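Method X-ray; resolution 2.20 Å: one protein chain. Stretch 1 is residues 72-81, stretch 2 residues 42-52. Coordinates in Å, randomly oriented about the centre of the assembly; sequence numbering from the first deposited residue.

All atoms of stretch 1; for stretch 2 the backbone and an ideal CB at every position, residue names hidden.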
# COMPACT_ATOMS: atom_id res chain seq x y z
N ASP A 72 5.37 2.02 -9.07
CA ASP A 72 4.39 1.78 -10.11
C ASP A 72 4.73 0.54 -10.94
O ASP A 72 3.89 0.02 -11.67
CB ASP A 72 4.26 3.01 -11.03
CG ASP A 72 5.52 3.27 -11.84
OD1 ASP A 72 6.60 3.50 -11.24
OD2 ASP A 72 5.44 3.25 -13.08
N LYS A 73 5.97 0.07 -10.83
CA LYS A 73 6.37 -1.12 -11.56
C LYS A 73 5.98 -2.39 -10.81
O LYS A 73 5.99 -3.49 -11.37
CB LYS A 73 7.87 -1.08 -11.84
CG LYS A 73 8.22 -0.09 -12.93
CD LYS A 73 9.68 -0.14 -13.33
CE LYS A 73 9.94 0.89 -14.41
NZ LYS A 73 9.41 2.22 -13.97
N CYS A 74 5.61 -2.22 -9.54
CA CYS A 74 5.20 -3.35 -8.70
C CYS A 74 3.75 -3.73 -9.01
O CYS A 74 2.89 -2.87 -9.17
CB CYS A 74 5.32 -2.98 -7.22
SG CYS A 74 7.02 -2.70 -6.63
N GLN A 75 3.50 -5.04 -9.09
CA GLN A 75 2.17 -5.57 -9.39
C GLN A 75 1.45 -6.05 -8.12
O GLN A 75 0.26 -6.39 -8.17
CB GLN A 75 2.29 -6.74 -10.37
CG GLN A 75 3.13 -6.43 -11.59
CD GLN A 75 2.48 -5.41 -12.50
OE1 GLN A 75 3.17 -4.70 -13.24
NE2 GLN A 75 1.16 -5.33 -12.46
N ASN A 76 2.17 -6.06 -7.01
CA ASN A 76 1.63 -6.51 -5.72
C ASN A 76 1.37 -5.38 -4.73
O ASN A 76 1.47 -5.59 -3.51
CB ASN A 76 2.58 -7.53 -5.08
CG ASN A 76 4.00 -6.97 -4.86
OD1 ASN A 76 4.83 -7.60 -4.21
ND2 ASN A 76 4.27 -5.79 -5.41
N LEU A 77 1.05 -4.19 -5.23
CA LEU A 77 0.80 -3.06 -4.34
C LEU A 77 -0.41 -3.22 -3.43
O LEU A 77 -0.66 -2.39 -2.57
CB LEU A 77 0.73 -1.75 -5.13
CG LEU A 77 2.07 -1.34 -5.77
CD1 LEU A 77 2.01 0.13 -6.14
CD2 LEU A 77 3.23 -1.59 -4.79
N LYS A 78 -1.15 -4.31 -3.61
CA LYS A 78 -2.27 -4.56 -2.73
C LYS A 78 -1.68 -4.84 -1.34
O LYS A 78 -2.33 -4.65 -0.32
CB LYS A 78 -3.08 -5.77 -3.18
CG LYS A 78 -4.29 -6.04 -2.30
CD LYS A 78 -4.91 -7.42 -2.55
CE LYS A 78 -5.99 -7.72 -1.53
NZ LYS A 78 -6.59 -9.07 -1.71
N SER A 79 -0.42 -5.28 -1.32
CA SER A 79 0.29 -5.58 -0.08
C SER A 79 0.45 -4.32 0.78
O SER A 79 0.43 -4.37 2.01
CB SER A 79 1.69 -6.14 -0.38
OG SER A 79 1.64 -7.26 -1.24
N VAL A 80 0.62 -3.18 0.12
CA VAL A 80 0.78 -1.92 0.84
C VAL A 80 -0.54 -1.47 1.45
O VAL A 80 -0.58 -1.01 2.59
CB VAL A 80 1.35 -0.82 -0.09
CG1 VAL A 80 1.36 0.53 0.64
CG2 VAL A 80 2.76 -1.20 -0.51
N VAL A 81 -1.62 -1.61 0.69
CA VAL A 81 -2.94 -1.23 1.18
C VAL A 81 -3.32 -2.14 2.35
O VAL A 81 -3.91 -1.69 3.34
CB VAL A 81 -4.00 -1.38 0.08
CG1 VAL A 81 -5.34 -0.87 0.59
CG2 VAL A 81 -3.56 -0.64 -1.18
N UNK A 42 17.86 -3.01 -9.74
CA UNK A 42 17.55 -3.35 -8.36
C UNK A 42 16.13 -2.95 -7.98
O UNK A 42 15.68 -3.22 -6.87
CB UNK A 42 18.55 -2.68 -7.42
N UNK A 43 15.43 -2.31 -8.90
CA UNK A 43 14.08 -1.85 -8.66
C UNK A 43 13.11 -2.94 -8.20
O UNK A 43 12.24 -2.70 -7.35
CB UNK A 43 13.54 -1.20 -9.94
N UNK A 44 13.25 -4.12 -8.79
CA UNK A 44 12.41 -5.28 -8.48
C UNK A 44 12.44 -5.63 -7.00
O UNK A 44 11.49 -6.23 -6.48
CB UNK A 44 12.86 -6.49 -9.30
N UNK A 45 13.54 -5.29 -6.32
CA UNK A 45 13.70 -5.62 -4.91
C UNK A 45 12.58 -5.14 -4.00
O UNK A 45 12.12 -5.88 -3.15
CB UNK A 45 15.02 -5.04 -4.41
N UNK A 46 12.17 -3.89 -4.17
CA UNK A 46 11.13 -3.32 -3.32
C UNK A 46 9.80 -4.08 -3.44
O UNK A 46 9.10 -4.28 -2.44
CB UNK A 46 10.92 -1.85 -3.68
N UNK A 47 9.46 -4.49 -4.66
CA UNK A 47 8.22 -5.24 -4.90
C UNK A 47 8.31 -6.57 -4.16
O UNK A 47 7.35 -7.02 -3.54
CB UNK A 47 7.98 -5.46 -6.40
N UNK A 48 9.48 -7.19 -4.27
CA UNK A 48 9.74 -8.47 -3.64
C UNK A 48 9.62 -8.35 -2.12
O UNK A 48 8.95 -9.17 -1.48
CB UNK A 48 11.13 -8.99 -4.03
N UNK A 49 10.24 -7.33 -1.53
CA UNK A 49 10.15 -7.14 -0.09
C UNK A 49 8.71 -6.96 0.38
O UNK A 49 8.25 -7.65 1.29
CB UNK A 49 10.99 -5.93 0.33
N UNK A 50 7.99 -6.04 -0.27
CA UNK A 50 6.60 -5.73 0.09
C UNK A 50 5.66 -6.94 0.09
O UNK A 50 4.65 -6.94 0.78
CB UNK A 50 6.05 -4.68 -0.88
N UNK A 51 6.00 -7.97 -0.68
CA UNK A 51 5.18 -9.17 -0.76
C UNK A 51 5.10 -9.91 0.57
O UNK A 51 4.08 -10.53 0.89
CB UNK A 51 5.73 -10.11 -1.84
N UNK A 52 6.16 -9.84 1.37
CA UNK A 52 6.16 -10.57 2.63
C UNK A 52 6.57 -9.80 3.89
O UNK A 52 6.43 -10.32 4.99
CB UNK A 52 7.09 -11.77 2.48

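Position 42 has no atom of stretch 1 within 5.5 Å of its ideal CB, so stretch 1 sets no preference; it is Tyr42, out of reach. At 43 the CA-to-CB bond points toward stretch 1, but the ideal CB is 5.2 Å from Lys73 CD. A medium-length chain, polar or apolar, could meet the aliphatic part of that lysine. The residue is Asn43 (chi1 t), whose ND2 lies 3.8 Å from Lys73 CB, a packing contact.

Positions 44 and 45 point away, and nearly any helix-compatible residue would do; they are Trp44 and Phe45. At 46 the bond runs sideways, with the ideal CB 5.0 Å from Cys74 SG. A branched or linear apolar chain could reach the sulfur. Ile46 does so through CG2, 3.7 Å from Cys74 SG.

Position 47 is the most constrained. Its CA is 5.2 Å from Cys74 CA, its bond points toward stretch 1, and its ideal CB would be 2.9 Å from Cys74 SG. That is too close for a nonbonded carbon and sulfur, but natural for a CB one bond removed from a sulfur bonded to SG. Cysteine is therefore strongly indicated, and Cys47 (chi1 m) closes a disulfide: Cys47 SG to Cys74 SG is 2.0 Å, with chi3 of -88°, near the preferred right angle.

Positions 48 and 49 point away and sideways, with no atom of stretch 1 within 5.5 Å of either ideal CB. Stretch 1 leaves both choices free; they are Asn48 and Leu49.

At 50 the bond points toward stretch 1. The ideal CB lies 4.6 Å from Ser79 CB and 4.8 Å from Val80 CG2, and Leu77 CD2 lies beyond, so a leucine, isoleucine or methionine would suit. Leu50 (m, t) extends CD1 to 4.0 Å from Val80 CG2 and 4.3 Å from Leu77 CD2, and its 72 Å² of covered area is the largest in stretch 2.

At 51 the bond is sideways, but the ideal CB lies 5.0 Å from Ser79 OG and near the side-chain amide of Asn76. A polar chain, such as glutamate, glutamine or serine, is plausible. The residue is Glu51; chi1 t and chi2 p bring its carboxylate back toward stretch 1, with OE2 4.1 Å from Ser79 OG. The amide of Asn76 is probably turned over in the model, so its bonding to this carboxylate remains open.

Position 52 points away into space free of stretch 1, where small or polar residues are equally acceptable; it is Ser52, without contact.

Stretch 2 42-52: YNWFICNLLES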
# COMPACT_ATOMS: atom_id res chain seq x y z
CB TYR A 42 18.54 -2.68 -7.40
CG TYR A 42 18.48 -1.16 -7.40
CD1 TYR A 42 19.45 -0.41 -8.06
CD2 TYR A 42 17.47 -0.48 -6.72
CE1 TYR A 42 19.42 0.99 -8.04
CE2 TYR A 42 17.43 0.91 -6.69
CZ TYR A 42 18.41 1.64 -7.35
OH TYR A 42 18.38 3.02 -7.32
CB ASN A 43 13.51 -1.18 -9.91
CG ASN A 43 12.29 -0.35 -9.61
OD1 ASN A 43 12.40 0.75 -9.07
ND2 ASN A 43 11.11 -0.89 -9.92
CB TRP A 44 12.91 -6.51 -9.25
CG TRP A 44 14.28 -6.91 -8.80
CD1 TRP A 44 15.47 -6.37 -9.21
CD2 TRP A 44 14.61 -7.86 -7.78
NE1 TRP A 44 16.51 -6.91 -8.50
CE2 TRP A 44 16.01 -7.83 -7.61
CE3 TRP A 44 13.86 -8.73 -6.98
CZ2 TRP A 44 16.68 -8.64 -6.68
CZ3 TRP A 44 14.52 -9.53 -6.05
CH2 TRP A 44 15.91 -9.48 -5.91
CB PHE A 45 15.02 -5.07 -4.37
CG PHE A 45 15.25 -5.37 -2.92
CD1 PHE A 45 15.63 -6.65 -2.51
CD2 PHE A 45 15.10 -4.39 -1.96
CE1 PHE A 45 15.86 -6.93 -1.17
CE2 PHE A 45 15.33 -4.66 -0.61
CZ PHE A 45 15.71 -5.94 -0.22
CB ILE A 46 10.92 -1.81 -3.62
CG1 ILE A 46 10.20 -1.16 -2.43
CG2 ILE A 46 10.14 -1.62 -4.92
CD1 ILE A 46 11.00 -1.26 -1.11
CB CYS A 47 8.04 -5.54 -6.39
SG CYS A 47 8.14 -4.13 -7.54
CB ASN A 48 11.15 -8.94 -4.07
CG ASN A 48 11.46 -10.35 -3.62
OD1 ASN A 48 11.83 -10.59 -2.47
ND2 ASN A 48 11.32 -11.31 -4.54
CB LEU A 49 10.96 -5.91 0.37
CG LEU A 49 10.89 -5.61 1.87
CD1 LEU A 49 11.65 -6.68 2.65
CD2 LEU A 49 11.48 -4.24 2.16
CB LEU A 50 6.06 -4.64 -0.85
CG LEU A 50 6.81 -3.30 -0.84
CD1 LEU A 50 6.29 -2.38 -1.94
CD2 LEU A 50 6.66 -2.64 0.52
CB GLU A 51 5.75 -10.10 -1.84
CG GLU A 51 4.95 -11.39 -2.04
CD GLU A 51 3.62 -11.14 -2.71
OE1 GLU A 51 2.69 -11.95 -2.52
OE2 GLU A 51 3.51 -10.13 -3.44
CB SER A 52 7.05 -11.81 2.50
OG SER A 52 8.38 -11.46 2.13
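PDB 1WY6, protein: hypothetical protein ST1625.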